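Pre-mRNA splicing helicase-like protein (Chaetomium thermophilum, PDB 4RVQ) probably unwinds RNA during pre-mRNA splicing as a Brr2-type helicase, with a noncanonical PWI domain in its N-terminal region that may serve protein or RNA contacts. Local coordinates at residues D10-H15 against L85-D90; Y22-Q27 against S44-L49; V92-R97 against E117-I122. All coordinates share one frame; numbering follows the deposited sequence. Where two conformers were deposited one is given.

Contact 1. Residues D10-H15 against L85-D90. With EDO (1,2-ethanediol), chain I; SO4 (sulfate ion), chain B; EDO (1,2-ethanediol), chain G.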
loop_
_atom_site.group_PDB
_atom_site.type_symbol
_atom_site.label_atom_id
_atom_site.label_comp_id
_atom_site.label_asym_id
_atom_site.label_seq_id
_atom_site.Cartn_x
_atom_site.Cartn_y
_atom_site.Cartn_z
ATOM N N ASP A 10 11.826 4.835 -11.321
ATOM C CA ASP A 10 11.202 3.786 -10.500
ATOM C C ASP A 10 9.699 3.997 -10.450
ATOM O O ASP A 10 9.197 4.806 -9.668
ATOM C CB ASP A 10 11.774 3.794 -9.080
ATOM C CG ASP A 10 11.172 2.733 -8.173
ATOM O OD1 ASP A 10 10.326 1.928 -8.642
ATOM O OD2 ASP A 10 11.573 2.758 -6.994
ATOM N N LYS A 11 8.974 3.261 -11.287
ATOM C CA LYS A 11 7.516 3.405 -11.351
ATOM C C LYS A 11 6.847 3.021 -10.044
ATOM O O LYS A 11 5.669 3.376 -9.801
ATOM C CB LYS A 11 6.958 2.586 -12.521
ATOM C CG LYS A 11 7.024 1.047 -12.357
ATOM C CD LYS A 11 6.505 0.267 -13.611
ATOM C CE LYS A 11 7.596 0.106 -14.656
ATOM N NZ LYS A 11 8.674 -0.840 -14.198
ATOM N N ASN A 12 7.557 2.308 -9.186
ATOM C CA ASN A 12 6.956 1.876 -7.948
ATOM C C ASN A 12 7.135 2.843 -6.814
ATOM O O ASN A 12 6.547 2.616 -5.746
ATOM C CB ASN A 12 7.525 0.539 -7.548
ATOM C CG ASN A 12 7.219 -0.558 -8.543
ATOM O OD1 ASN A 12 6.184 -0.557 -9.199
ATOM N ND2 ASN A 12 8.099 -1.501 -8.644
ATOM N N TYR A 13 7.906 3.901 -6.994
ATOM C CA TYR A 13 8.207 4.775 -5.860
ATOM C C TYR A 13 6.975 5.596 -5.477
ATOM O O TYR A 13 6.343 6.189 -6.348
ATOM C CB TYR A 13 9.419 5.707 -6.127
ATOM C CG TYR A 13 9.731 6.474 -4.873
ATOM C CD1 TYR A 13 10.343 5.863 -3.804
ATOM C CD2 TYR A 13 9.327 7.803 -4.719
ATOM C CE1 TYR A 13 10.571 6.550 -2.624
ATOM C CE2 TYR A 13 9.540 8.466 -3.554
ATOM C CZ TYR A 13 10.142 7.856 -2.507
ATOM O OH TYR A 13 10.355 8.560 -1.340
ATOM N N VAL A 14 6.687 5.648 -4.186
ATOM C CA VAL A 14 5.613 6.496 -3.650
ATOM C C VAL A 14 6.106 7.010 -2.321
ATOM O O VAL A 14 6.507 6.241 -1.444
ATOM C CB VAL A 14 4.280 5.722 -3.500
ATOM C CG1 VAL A 14 4.383 4.467 -2.714
ATOM C CG2 VAL A 14 3.221 6.642 -2.922
ATOM N N HIS A 15 6.125 8.324 -2.178
ATOM C CA HIS A 15 6.588 8.931 -0.940
ATOM C C HIS A 15 5.513 8.762 0.151
ATOM O O HIS A 15 4.323 8.782 -0.134
ATOM C CB HIS A 15 6.903 10.419 -1.129
ATOM C CG HIS A 15 7.595 11.017 0.041
ATOM N ND1 HIS A 15 6.925 11.609 1.092
ATOM C CD2 HIS A 15 8.918 11.131 0.308
ATOM C CE1 HIS A 15 7.815 12.050 1.962
ATOM N NE2 HIS A 15 9.029 11.769 1.510
ATOM N N LEU A 85 2.288 -2.575 -5.325
ATOM C CA LEU A 85 1.722 -2.699 -3.998
ATOM C C LEU A 85 2.580 -3.592 -3.097
ATOM O O LEU A 85 2.854 -3.297 -1.950
ATOM C CB LEU A 85 0.282 -3.226 -4.077
ATOM C CG LEU A 85 -0.690 -2.275 -4.800
ATOM C CD1 LEU A 85 -2.083 -2.903 -4.789
ATOM C CD2 LEU A 85 -0.710 -0.867 -4.206
ATOM N N ILE A 86 3.044 -4.713 -3.663
ATOM C CA ILE A 86 3.879 -5.622 -2.887
ATOM C C ILE A 86 5.218 -4.981 -2.491
ATOM O O ILE A 86 5.654 -5.078 -1.347
ATOM C CB ILE A 86 4.115 -6.934 -3.652
ATOM C CG1 ILE A 86 2.784 -7.661 -3.821
ATOM C CG2 ILE A 86 5.109 -7.802 -2.925
ATOM C CD1 ILE A 86 2.886 -8.928 -4.660
ATOM N N GLU A 87 5.863 -4.283 -3.419
ATOM C CA GLU A 87 7.123 -3.601 -3.124
ATOM C C GLU A 87 6.955 -2.591 -1.991
ATOM O O GLU A 87 7.888 -2.333 -1.246
ATOM C CB GLU A 87 7.652 -2.883 -4.362
ATOM C CG GLU A 87 8.087 -3.805 -5.525
ATOM C CD GLU A 87 9.370 -4.547 -5.279
ATOM O OE1 GLU A 87 9.956 -4.413 -4.201
ATOM O OE2 GLU A 87 9.781 -5.292 -6.215
ATOM N N ASN A 88 5.768 -2.000 -1.905
ATOM C CA ASN A 88 5.425 -0.997 -0.901
ATOM C C ASN A 88 4.505 -1.526 0.179
ATOM O O ASN A 88 3.796 -0.730 0.797
ATOM C CB ASN A 88 4.792 0.204 -1.609
ATOM C CG ASN A 88 5.783 0.960 -2.459
ATOM O OD1 ASN A 88 6.727 1.550 -1.924
ATOM N ND2 ASN A 88 5.597 0.931 -3.747
ATOM N N ARG A 89 4.514 -2.822 0.453
ATOM C CA ARG A 89 3.497 -3.369 1.334
ATOM C C ARG A 89 3.503 -2.712 2.706
ATOM O O ARG A 89 2.423 -2.437 3.240
ATOM C CB ARG A 89 3.613 -4.886 1.396
ATOM C CG ARG A 89 4.945 -5.405 1.852
ATOM C CD ARG A 89 5.113 -6.879 1.466
ATOM N NE ARG A 89 6.411 -7.448 1.848
ATOM C CZ ARG A 89 7.546 -7.300 1.164
ATOM N NH1 ARG A 89 7.594 -6.617 0.052
ATOM N NH2 ARG A 89 8.647 -7.858 1.615
ATOM N N ASP A 90 4.654 -2.461 3.308
ATOM C CA ASP A 90 4.681 -1.847 4.623
ATOM C C ASP A 90 4.106 -0.420 4.583
ATOM O O ASP A 90 3.263 -0.053 5.417
ATOM C CB ASP A 90 6.092 -1.799 5.184
ATOM C CG ASP A 90 6.622 -3.144 5.551
ATOM O OD1 ASP A 90 5.870 -3.986 6.093
ATOM O OD2 ASP A 90 7.833 -3.365 5.346
HETATM C C1 EDO I . 10.123 0.515 -3.181
HETATM O O1 EDO I . 11.338 1.088 -2.691
HETATM C C2 EDO I . 9.848 1.303 -4.432
HETATM O O2 EDO I . 10.665 0.817 -5.465
HETATM S S SO4 B . 11.489 -6.512 -0.461
HETATM O O1 SO4 B . 11.821 -5.464 0.507
HETATM O O2 SO4 B . 11.176 -7.772 0.250
HETATM O O3 SO4 B . 10.321 -6.048 -1.187
HETATM O O4 SO4 B . 12.631 -6.675 -1.293
HETATM C C1 EDO G . 3.231 -6.075 7.694
HETATM O O1 EDO G . 3.138 -5.510 9.009
HETATM C C2 EDO G . 2.769 -5.026 6.688
HETATM O O2 EDO G . 3.348 -5.278 5.405
HETATM O O HOH W 1 8.226 3.733 -2.671
#
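Asn-12 and Val-14 are the residues of loop 10-15 that touch segment 85-90, meeting Glu-87 and Asn-88 where helix 79-87 gives way to helix 89-99. The loop is first shaped by Asp-10, whose OD1 accepts a bond from Asn-12 N from above the carboxylate plane, 2.8 Å away. Asp-10 OD2 also receives O2 of an ethanediol, probably picked up from the crystallisation liquor. Bent this way, the loop offers Asn-12 O to Asn-88 ND2, 2.8 Å off; the C=O...N angle of 153° and the position of the oxygen close to the Asn-88 amide plane make it a well-directed bond. The Asn-12 side-chain amide lies beside Glu-87, Asn-12 ND2 being 3.9 Å from Glu-87 CG, while Glu-87 OE2 turns back to Gln-83. Val-14 sets CG1 against the Asn-88 amide carbon CG at 3.8 Å. Its backbone N is linked to Asn-88 OD1 through a water, which accepts from Val-14 N at 2.9 Å and donates to Asn-88 OD1 at 2.8 Å; Val-14 O takes Lys-91 NZ. Asn-88 thus holds the loop with ND2 directly and with OD1 through the water, and ND2 serves Lys-84 O as well, which should fix the flip of the group. With CG anti to the carbonyl carbon (chi1 -69°), the side chain reaches across to the loop and makes no capping bond to the helix that follows. Arg-89 NH1 bonds to Ile-86 O, and its NH1 and NH2 grip a sulfate probably from the crystallisation liquor. The arrangement is a side-chain amide pinning a turn-containing loop to a helix-helix junction of the all-helical PWI-like domain, the loop itself being an Asx turn within a type I beta turn from Asp-10 to Tyr-13.

Contact 2. Residues Y22-Q27 against S44-L49; sequences YWLQRQ and SALKIL
Helix 23-29 and helix 35-50 bring their backbones nearest at Leu-24 and Leu-46, whose CA atoms stand 8.6 Å apart. The joint is buried, apolar helix-to-helix packing in the core of this all-helical PWI-like domain. Leu-24 carries it from its side: its CG is anti to the backbone N (chi1 176°), which extends the isobutyl group toward the other helix. The CD2 methyl does the touching, while CD1 turns to Leu-85 of helix 79-87. Leu-46 answers with a side chain that leaves its backbone to one side but brings its end nearer to Leu-24, and the two leucines run past each other in opposite directions. Ala-45 adds its CB, 4.2 Å from Leu-24 CD2, a small residue that also touches Leu-70 and Leu-73 of helix 63-73. Val-92 of helix 89-99 and Thr-42 close in on Leu-24 as well, making it a meeting point of several helices. Polar grips lie to the side of this apolar patch. Gln-25 NE2 bonds to Gln-38 OE1, a second tie between the same two helices, and Arg-26 forms a salt bridge with Asp-20 ahead of its own helix. Leu-24 CD2 rests equally against two carbons of Leu-46, lying 3.6 Å from both CG and CD2 of that residue.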
loop_
_atom_site.group_PDB
_atom_site.type_symbol
_atom_site.label_atom_id
_atom_site.label_comp_id
_atom_site.label_asym_id
_atom_site.label_seq_id
_atom_site.Cartn_x
_atom_site.Cartn_y
_atom_site.Cartn_z
ATOM N N TYR A 22 -7.177 7.434 1.141
ATOM C CA TYR A 22 -7.804 6.861 -0.041
ATOM C C TYR A 22 -6.792 6.556 -1.155
ATOM O O TYR A 22 -7.218 6.223 -2.252
ATOM C CB TYR A 22 -8.886 7.809 -0.568
ATOM C CG TYR A 22 -10.000 8.042 0.409
ATOM C CD1 TYR A 22 -11.072 7.192 0.466
ATOM C CD2 TYR A 22 -9.975 9.112 1.293
ATOM C CE1 TYR A 22 -12.122 7.407 1.356
ATOM C CE2 TYR A 22 -10.993 9.360 2.172
ATOM C CZ TYR A 22 -12.058 8.501 2.229
ATOM O OH TYR A 22 -13.113 8.687 3.086
ATOM N N TRP A 23 -5.488 6.640 -0.896
ATOM C CA TRP A 23 -4.515 6.427 -1.959
ATOM C C TRP A 23 -4.681 5.064 -2.605
ATOM O O TRP A 23 -4.703 4.943 -3.827
ATOM C CB TRP A 23 -3.106 6.582 -1.361
ATOM C CG TRP A 23 -1.974 6.382 -2.381
ATOM C CD1 TRP A 23 -1.398 7.361 -3.154
ATOM C CD2 TRP A 23 -1.361 5.149 -2.766
ATOM N NE1 TRP A 23 -0.433 6.809 -3.966
ATOM C CE2 TRP A 23 -0.404 5.450 -3.762
ATOM C CE3 TRP A 23 -1.505 3.829 -2.366
ATOM C CZ2 TRP A 23 0.409 4.475 -4.341
ATOM C CZ3 TRP A 23 -0.689 2.849 -2.959
ATOM C CH2 TRP A 23 0.234 3.188 -3.930
ATOM N N LEU A 24 -4.787 4.020 -1.783
ATOM C CA LEU A 24 -4.889 2.667 -2.324
ATOM C C LEU A 24 -6.158 2.524 -3.153
ATOM O O LEU A 24 -6.153 1.978 -4.269
ATOM C CB LEU A 24 -4.818 1.641 -1.213
ATOM C CG LEU A 24 -5.006 0.190 -1.654
ATOM C CD1 LEU A 24 -3.971 -0.237 -2.695
ATOM C CD2 LEU A 24 -5.004 -0.730 -0.470
ATOM N N GLN A 25 -7.293 2.980 -2.594
ATOM C CA GLN A 25 -8.560 2.911 -3.290
ATOM C C GLN A 25 -8.483 3.621 -4.629
ATOM O O GLN A 25 -9.058 3.158 -5.625
ATOM C CB GLN A 25 -9.659 3.469 -2.396
ATOM C CG GLN A 25 -11.019 3.240 -3.001
ATOM C CD GLN A 25 -12.172 3.569 -2.077
ATOM O OE1 GLN A 25 -12.011 3.625 -0.866
ATOM N NE2 GLN A 25 -13.332 3.762 -2.653
ATOM N N ARG A 26 -7.794 4.767 -4.694
ATOM C CA ARG A 26 -7.646 5.479 -5.968
ATOM C C ARG A 26 -6.809 4.713 -6.949
ATOM O O ARG A 26 -7.119 4.709 -8.139
ATOM C CB ARG A 26 -7.022 6.856 -5.844
ATOM C CG ARG A 26 -7.895 7.869 -5.253
ATOM C CD ARG A 26 -7.351 9.295 -5.471
ATOM N NE ARG A 26 -5.985 9.481 -4.983
ATOM C CZ ARG A 26 -5.643 9.638 -3.706
ATOM N NH1 ARG A 26 -6.559 9.670 -2.748
ATOM N NH2 ARG A 26 -4.368 9.766 -3.375
ATOM N N GLN A 27 -5.763 4.028 -6.485
ATOM C CA GLN A 27 -4.988 3.243 -7.446
ATOM C C GLN A 27 -5.842 2.119 -8.005
ATOM O O GLN A 27 -5.804 1.837 -9.202
ATOM C CB GLN A 27 -3.739 2.642 -6.820
ATOM C CG GLN A 27 -2.887 3.571 -6.023
ATOM C CD GLN A 27 -2.721 4.928 -6.690
ATOM O OE1 GLN A 27 -2.181 5.008 -7.799
ATOM N NE2 GLN A 27 -3.164 6.000 -6.022
ATOM N N SER A 44 -9.719 -5.965 0.747
ATOM C CA SER A 44 -9.023 -7.235 0.547
ATOM C C SER A 44 -7.519 -7.046 0.343
ATOM O O SER A 44 -6.705 -7.790 0.903
ATOM C CB SER A 44 -9.592 -7.976 -0.636
ATOM O OG SER A 44 -10.933 -8.326 -0.394
ATOM N N ALA A 45 -7.146 -6.046 -0.428
ATOM C CA ALA A 45 -5.732 -5.814 -0.679
ATOM C C ALA A 45 -4.993 -5.476 0.601
ATOM O O ALA A 45 -3.870 -5.953 0.828
ATOM C CB ALA A 45 -5.548 -4.708 -1.726
ATOM N N LEU A 46 -5.580 -4.656 1.480
ATOM C CA LEU A 46 -4.904 -4.351 2.719
ATOM C C LEU A 46 -4.711 -5.607 3.552
ATOM O O LEU A 46 -3.650 -5.796 4.165
ATOM C CB LEU A 46 -5.717 -3.309 3.525
ATOM C CG LEU A 46 -5.676 -1.923 2.894
ATOM C CD1 LEU A 46 -6.776 -1.053 3.489
ATOM C CD2 LEU A 46 -4.304 -1.260 3.068
ATOM N N LYS A 47 -5.737 -6.461 3.633
ATOM C CA LYS A 47 -5.603 -7.690 4.377
ATOM C C LYS A 47 -4.507 -8.572 3.795
ATOM O O LYS A 47 -3.654 -9.085 4.528
ATOM C CB LYS A 47 -6.915 -8.454 4.413
ATOM C CG LYS A 47 -6.898 -9.660 5.332
ATOM C CD LYS A 47 -6.440 -9.281 6.766
ATOM C CE LYS A 47 -6.366 -10.488 7.705
ATOM N NZ LYS A 47 -5.901 -10.099 9.066
ATOM N N ILE A 48 -4.532 -8.748 2.476
ATOM C CA ILE A 48 -3.506 -9.549 1.826
ATOM C C ILE A 48 -2.094 -8.999 2.062
ATOM O O ILE A 48 -1.186 -9.725 2.444
ATOM C CB ILE A 48 -3.805 -9.683 0.332
ATOM C CG1 ILE A 48 -5.082 -10.491 0.100
ATOM C CG2 ILE A 48 -2.640 -10.344 -0.380
ATOM C CD1 ILE A 48 -5.659 -10.321 -1.284
ATOM N N LEU A 49 -1.922 -7.696 1.856
ATOM C CA LEU A 49 -0.596 -7.084 1.961
ATOM C C LEU A 49 -0.046 -7.148 3.352
ATOM O O LEU A 49 1.177 -7.112 3.537
ATOM C CB LEU A 49 -0.656 -5.627 1.530
ATOM C CG LEU A 49 -0.825 -5.381 0.024
ATOM C CD1 LEU A 49 -1.260 -3.954 -0.261
ATOM C CD2 LEU A 49 0.509 -5.721 -0.720
#

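Contact 3. Residues V92-R97 against E117-I122. With EDO (1,2-ethanediol), chain F; EDO (1,2-ethanediol), chain G.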
loop_
_atom_site.group_PDB
_atom_site.type_symbol
_atom_site.label_atom_id
_atom_site.label_comp_id
_atom_site.label_asym_id
_atom_site.label_seq_id
_atom_site.Cartn_x
_atom_site.Cartn_y
_atom_site.Cartn_z
ATOM N N VAL A 92 2.045 0.888 2.327
ATOM C CA VAL A 92 0.634 0.918 1.995
ATOM C C VAL A 92 -0.215 0.520 3.205
ATOM O O VAL A 92 -1.200 1.191 3.534
ATOM C CB VAL A 92 0.337 0.011 0.794
ATOM C CG1 VAL A 92 -1.177 -0.079 0.505
ATOM C CG2 VAL A 92 1.025 0.556 -0.442
ATOM N N VAL A 93 0.128 -0.554 3.879
ATOM C CA VAL A 93 -0.674 -1.050 4.980
ATOM C C VAL A 93 -0.648 -0.041 6.132
ATOM O O VAL A 93 -1.695 0.350 6.673
ATOM C CB VAL A 93 -0.159 -2.438 5.447
ATOM C CG1 VAL A 93 -0.779 -2.822 6.735
ATOM C CG2 VAL A 93 -0.421 -3.517 4.378
ATOM N N TRP A 94 0.549 0.332 6.580
ATOM C CA TRP A 94 0.667 1.146 7.759
ATOM C C TRP A 94 0.236 2.573 7.552
ATOM O O TRP A 94 -0.391 3.175 8.437
ATOM C CB TRP A 94 2.086 1.062 8.335
ATOM C CG TRP A 94 2.329 -0.269 8.984
ATOM C CD1 TRP A 94 3.014 -1.331 8.490
ATOM C CD2 TRP A 94 1.888 -0.654 10.272
ATOM N NE1 TRP A 94 3.025 -2.341 9.383
ATOM C CE2 TRP A 94 2.335 -1.970 10.499
ATOM C CE3 TRP A 94 1.161 -0.014 11.273
ATOM C CZ2 TRP A 94 2.072 -2.640 11.671
ATOM C CZ3 TRP A 94 0.898 -0.688 12.449
ATOM C CH2 TRP A 94 1.328 -1.997 12.634
ATOM N N LEU A 95 0.618 3.199 6.449
ATOM C CA LEU A 95 0.247 4.569 6.221
ATOM C C LEU A 95 -1.234 4.750 5.922
ATOM O O LEU A 95 -1.798 5.794 6.257
ATOM C CB LEU A 95 1.099 5.230 5.156
ATOM C CG LEU A 95 2.582 5.368 5.481
ATOM C CD1 LEU A 95 3.365 5.815 4.286
ATOM C CD2 LEU A 95 2.779 6.250 6.704
ATOM N N THR A 96 -1.876 3.759 5.299
ATOM C CA THR A 96 -3.321 3.821 5.129
ATOM C C THR A 96 -3.989 3.822 6.514
ATOM O O THR A 96 -4.899 4.605 6.801
ATOM C CB THR A 96 -3.838 2.685 4.255
ATOM O OG1 THR A 96 -3.262 2.818 2.948
ATOM C CG2 THR A 96 -5.333 2.717 4.142
ATOM N N ARG A 97 -3.571 2.898 7.379
ATOM C CA ARG A 97 -4.107 2.823 8.710
ATOM C C ARG A 97 -3.859 4.129 9.469
ATOM O O ARG A 97 -4.764 4.676 10.121
ATOM C CB ARG A 97 -3.514 1.637 9.467
ATOM C CG ARG A 97 -4.199 1.402 10.784
ATOM C CD ARG A 97 -3.594 0.217 11.560
ATOM N NE ARG A 97 -4.104 0.225 12.922
ATOM C CZ ARG A 97 -3.501 -0.327 13.963
ATOM N NH1 ARG A 97 -2.412 -1.029 13.788
ATOM N NH2 ARG A 97 -3.992 -0.168 15.181
ATOM N N GLU A 117 8.090 -2.531 14.463
ATOM C CA GLU A 117 8.235 -3.323 13.256
ATOM C C GLU A 117 9.444 -2.918 12.410
ATOM O O GLU A 117 9.614 -3.449 11.332
ATOM C CB GLU A 117 6.976 -3.187 12.412
ATOM C CG GLU A 117 5.736 -3.790 13.026
ATOM C CD GLU A 117 5.703 -5.294 12.960
ATOM O OE1 GLU A 117 6.752 -5.928 12.719
ATOM O OE2 GLU A 117 4.607 -5.851 13.155
ATOM N N GLY A 118 10.272 -2.000 12.904
ATOM C CA GLY A 118 11.432 -1.572 12.152
ATOM C C GLY A 118 11.138 -0.501 11.111
ATOM O O GLY A 118 11.920 -0.315 10.171
ATOM N N LEU A 119 9.999 0.201 11.255
ATOM C CA LEU A 119 9.537 1.143 10.255
ATOM C C LEU A 119 9.754 2.591 10.651
ATOM O O LEU A 119 9.103 3.463 10.082
ATOM C CB LEU A 119 8.048 0.860 9.915
ATOM C CG LEU A 119 7.771 -0.573 9.474
ATOM C CD1 LEU A 119 6.280 -0.744 9.227
ATOM C CD2 LEU A 119 8.577 -1.010 8.255
ATOM N N ARG A 120 10.702 2.859 11.539
ATOM C CA ARG A 120 11.140 4.231 11.763
ATOM C C ARG A 120 11.397 4.964 10.448
ATOM O O ARG A 120 11.082 6.144 10.309
ATOM C CB ARG A 120 12.383 4.286 12.668
ATOM C CG ARG A 120 12.979 5.682 12.893
ATOM C CD ARG A 120 12.045 6.652 13.558
ATOM N NE ARG A 120 11.689 6.165 14.865
ATOM C CZ ARG A 120 10.592 6.490 15.489
ATOM N NH1 ARG A 120 9.720 7.340 14.930
ATOM N NH2 ARG A 120 10.318 5.942 16.670
ATOM N N TRP A 121 12.005 4.296 9.466
ATOM C CA TRP A 121 12.315 4.942 8.205
ATOM C C TRP A 121 11.084 5.545 7.534
ATOM O O TRP A 121 11.161 6.582 6.908
ATOM C CB TRP A 121 13.036 3.974 7.257
ATOM C CG TRP A 121 12.241 2.911 6.614
ATOM C CD1 TRP A 121 11.988 1.624 7.089
ATOM C CD2 TRP A 121 11.583 2.999 5.347
ATOM N NE1 TRP A 121 11.193 0.947 6.193
ATOM C CE2 TRP A 121 10.948 1.750 5.105
ATOM C CE3 TRP A 121 11.505 4.000 4.381
ATOM C CZ2 TRP A 121 10.239 1.495 3.940
ATOM C CZ3 TRP A 121 10.810 3.743 3.242
ATOM C CH2 TRP A 121 10.188 2.493 3.030
ATOM N N ILE A 122 9.938 4.880 7.685
ATOM C CA ILE A 122 8.698 5.379 7.098
ATOM C C ILE A 122 8.193 6.605 7.849
ATOM O O ILE A 122 7.784 7.590 7.228
ATOM C CB ILE A 122 7.618 4.290 7.035
ATOM C CG1 ILE A 122 8.121 3.106 6.190
ATOM C CG2 ILE A 122 6.321 4.872 6.498
ATOM C CD1 ILE A 122 7.094 1.979 6.074
HETATM C C1 EDO F . -1.309 -2.798 10.384
HETATM O O1 EDO F . -2.094 -2.862 11.553
HETATM C C2 EDO F . -0.783 -4.182 10.046
HETATM O O2 EDO F . -1.911 -4.981 9.662
HETATM C C1 EDO G . 3.231 -6.075 7.694
HETATM O O1 EDO G . 3.138 -5.510 9.009
HETATM C C2 EDO G . 2.769 -5.026 6.688
HETATM O O2 EDO G . 3.348 -5.278 5.405
#
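Leu-119 puts its CD1 methyl over one face of the Trp-94 indole, 3.4 Å from Trp-94 CD1, the two side chains crossing at about a right angle. This is apolar packing between helix 89-99 and the turn into helix 120-127 of the helical PWI-like domain, and a second apolar pair lies alongside it: Ile-122 CG2 settles against the end of Leu-95, 3.8 Å from both CD1 and CD2 of that leucine. Glu-117 adds the aliphatic start of its side chain, CG standing 4.1 Å from Trp-94 CZ2. Trp-94 CG is anti to the carbonyl carbon (chi1 -73°), an orientation that slots the indole between Leu-119 and an ethanediol, probably from the crystallisation liquor, whose C1 lies 3.4 Å above the opposite face. A second ethanediol sits at the ring edge, its O1 accepting from Trp-94 NE1 at 3.2 Å. Replacing Trp-94 with an alanine would probably open a gap beneath Leu-119 CD1 and leave that methyl without the ring face it packs on. Further out, a Schellman motif ends helix 104-116 just before Leu-119: Gly-118 N bonds to Ala-115 O and Leu-119 N to Met-114 O, with Gly-118 at positive phi, where a CB would jam against the preceding carbonyl. Arg-97, one turn along from Trp-94, forms a salt bridge with Glu-113 and so ties helix 89-99 to helix 104-116. Ile-122 CG1 lies 3.3 Å above the centre of the neighbouring Trp-121 ring.

In the fold
Contact 2 is the buried, purely apolar one, joining helix 23-29 to helix 35-50. Contact 3 is also mostly buried and apolar, but its central tryptophan also meets ethanediols probably from the crystallisation liquor. Contact 1 is only partly buried and relies on amide, backbone and water bonds to hold an irregular loop. Contacts 1 and 3 share helix 89-99 and both touch one ethanediol, with Asp-90 packing on Leu-119 and Ile-122. Contact 2 is nested along the chain within the loop closed by contact 1 and abuts both others: Leu-24 meets Leu-85, and Leu-49 meets Val-92 and Val-93. Helix 89-99 thus runs beside all three, from the polar loop to the C-terminal helix.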